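Long-range contact in vibralactone Cyclase (Boreostereum vibrans, PDB 6KD0), which probably catalyses the cyclization that forms the fused bicyclic beta-lactone of vibralactone, using an alpha/beta hydrolase fold: residues Y83-S87 and C122-V127. Numbering follows the deposited sequence.
Sequences YIPTS and CDKLQV
P85 packs against the last turn of helix 115-125 and the residues after it. C122 O lies against one face of the ring, 3.8 Å from CB; V127 O meets its CD side at 3.4 Å. CB also touches the Q126 amide. Two residues earlier, Y83 CB meets C122 CB at 3.9 Å, and C122 SG rests against the backbone of Y83. The Y83 ring turns away, with CG anti to the carbonyl carbon (chi1 -57°), and its hydroxyl bonds to D115.

Polar contacts run through water. One water accepts from S87 OG (2.8 Å) and Q126 NE2 (3.1 Å) and donates to D123 OD1. That carboxylate also forms a salt bridge with R63. A second water donates to Q126 OE1 at 2.8 Å and, over a long 3.3 Å, to S87 OG.

Q126 has positive phi and leaves the helix. Its chain bends at chi2 (-67°) and folds back, which lets NE2 donate to D123 O at 2.9 Å, in the plane of its own amide. Together with the two waters, this bond probably sets how the amide is turned. With an alanine here, D123 O would probably lose this donor and S87 the amide end of both water links.

The contact joins the end of strand 76-85 to the helix leading into its antiparallel neighbour, strand 128-132, within the mixed sheet of an alpha/beta hydrolase fold.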
loop_
_atom_site.group_PDB
_atom_site.type_symbol
_atom_site.label_atom_id
_atom_site.label_comp_id
_atom_site.label_asym_id
_atom_site.label_seq_id
_atom_site.Cartn_x
_atom_site.Cartn_y
_atom_site.Cartn_z
ATOM N N TYR A 83 12.906 -3.064 10.452
ATOM C CA TYR A 83 12.979 -1.836 11.228
ATOM C C TYR A 83 12.576 -2.233 12.639
ATOM O O TYR A 83 11.412 -2.586 12.873
ATOM C CB TYR A 83 12.031 -0.760 10.671
ATOM C CG TYR A 83 12.250 -0.405 9.214
ATOM C CD1 TYR A 83 11.811 -1.258 8.197
ATOM C CD2 TYR A 83 12.883 0.779 8.849
ATOM C CE1 TYR A 83 12.021 -0.948 6.869
ATOM C CE2 TYR A 83 13.094 1.101 7.512
ATOM C CZ TYR A 83 12.656 0.228 6.530
ATOM O OH TYR A 83 12.870 0.529 5.199
ATOM N N ILE A 84 13.526 -2.189 13.569
ATOM C CA ILE A 84 13.410 -2.839 14.867
ATOM C C ILE A 84 13.541 -1.766 15.938
ATOM O O ILE A 84 14.559 -1.073 15.978
ATOM C CB ILE A 84 14.492 -3.915 15.044
ATOM C CG1 ILE A 84 14.447 -4.888 13.860
ATOM C CG2 ILE A 84 14.359 -4.586 16.417
ATOM C CD1 ILE A 84 15.746 -5.615 13.585
ATOM N N PRO A 85 12.539 -1.575 16.808
ATOM C CA PRO A 85 12.677 -0.601 17.899
ATOM C C PRO A 85 13.690 -1.072 18.923
ATOM O O PRO A 85 13.753 -2.258 19.261
ATOM C CB PRO A 85 11.275 -0.530 18.517
ATOM C CG PRO A 85 10.538 -1.717 18.027
ATOM C CD PRO A 85 11.232 -2.253 16.803
ATOM N N THR A 86 14.481 -0.120 19.429
ATOM C CA THR A 86 15.531 -0.431 20.388
ATOM C C THR A 86 15.588 0.602 21.499
ATOM O O THR A 86 16.669 0.884 22.017
ATOM C CB THR A 86 16.913 -0.515 19.730
ATOM O OG1 THR A 86 17.273 0.764 19.191
ATOM C CG2 THR A 86 16.956 -1.557 18.644
ATOM N N SER A 87 14.446 1.200 21.858
ATOM C CA SER A 87 14.426 2.156 22.963
ATOM C C SER A 87 14.127 1.510 24.311
ATOM O O SER A 87 14.444 2.103 25.351
ATOM C CB SER A 87 13.420 3.275 22.692
ATOM O OG SER A 87 12.114 2.776 22.459
ATOM N N CYS A 122 8.176 2.509 13.269
ATOM C CA CYS A 122 8.638 1.462 14.172
ATOM C C CYS A 122 8.923 2.034 15.554
ATOM O O CYS A 122 8.612 1.394 16.563
ATOM C CB CYS A 122 9.849 0.739 13.579
ATOM S SG CYS A 122 11.506 1.288 14.055
ATOM N N ASP A 123 9.415 3.276 15.621
ATOM C CA ASP A 123 9.635 3.896 16.926
ATOM C C ASP A 123 8.321 4.373 17.531
ATOM O O ASP A 123 8.083 4.191 18.733
ATOM C CB ASP A 123 10.633 5.046 16.775
ATOM C CG ASP A 123 10.785 5.880 18.030
ATOM O OD1 ASP A 123 11.304 5.349 19.033
ATOM O OD2 ASP A 123 10.404 7.072 17.992
ATOM N N LYS A 124 7.433 4.938 16.705
ATOM C CA LYS A 124 6.209 5.525 17.240
ATOM C C LYS A 124 5.279 4.451 17.775
ATOM O O LYS A 124 4.682 4.620 18.838
ATOM C CB LYS A 124 5.512 6.360 16.170
ATOM C CG LYS A 124 4.094 6.783 16.534
ATOM C CD LYS A 124 3.963 8.290 16.613
ATOM C CE LYS A 124 2.626 8.691 17.248
ATOM N NZ LYS A 124 2.834 9.313 18.587
ATOM N N LEU A 125 5.166 3.327 17.069
ATOM C CA LEU A 125 4.197 2.294 17.412
ATOM C C LEU A 125 4.792 1.180 18.252
ATOM O O LEU A 125 4.035 0.351 18.790
ATOM C CB LEU A 125 3.608 1.693 16.132
ATOM C CG LEU A 125 2.321 2.326 15.624
ATOM C CD1 LEU A 125 2.345 3.831 15.765
ATOM C CD2 LEU A 125 2.069 1.914 14.188
ATOM N N GLN A 126 6.115 1.135 18.357
ATOM C CA GLN A 126 6.824 0.004 18.940
ATOM C C GLN A 126 6.430 -1.299 18.240
ATOM O O GLN A 126 5.925 -2.239 18.852
ATOM C CB GLN A 126 6.574 -0.058 20.449
ATOM C CG GLN A 126 7.153 1.153 21.192
ATOM C CD GLN A 126 8.672 1.184 21.151
ATOM O OE1 GLN A 126 9.332 0.374 21.791
ATOM N NE2 GLN A 126 9.229 2.100 20.369
ATOM N N VAL A 127 6.665 -1.335 16.924
ATOM C CA VAL A 127 6.477 -2.544 16.130
ATOM C C VAL A 127 7.711 -2.716 15.263
ATOM O O VAL A 127 8.404 -1.750 14.951
ATOM C CB VAL A 127 5.211 -2.498 15.243
ATOM C CG1 VAL A 127 3.959 -2.233 16.087
ATOM C CG2 VAL A 127 5.369 -1.448 14.153
HETATM O O HOH W 1 12.129 3.043 19.712
HETATM O O HOH W 2 11.945 -0.479 22.068
#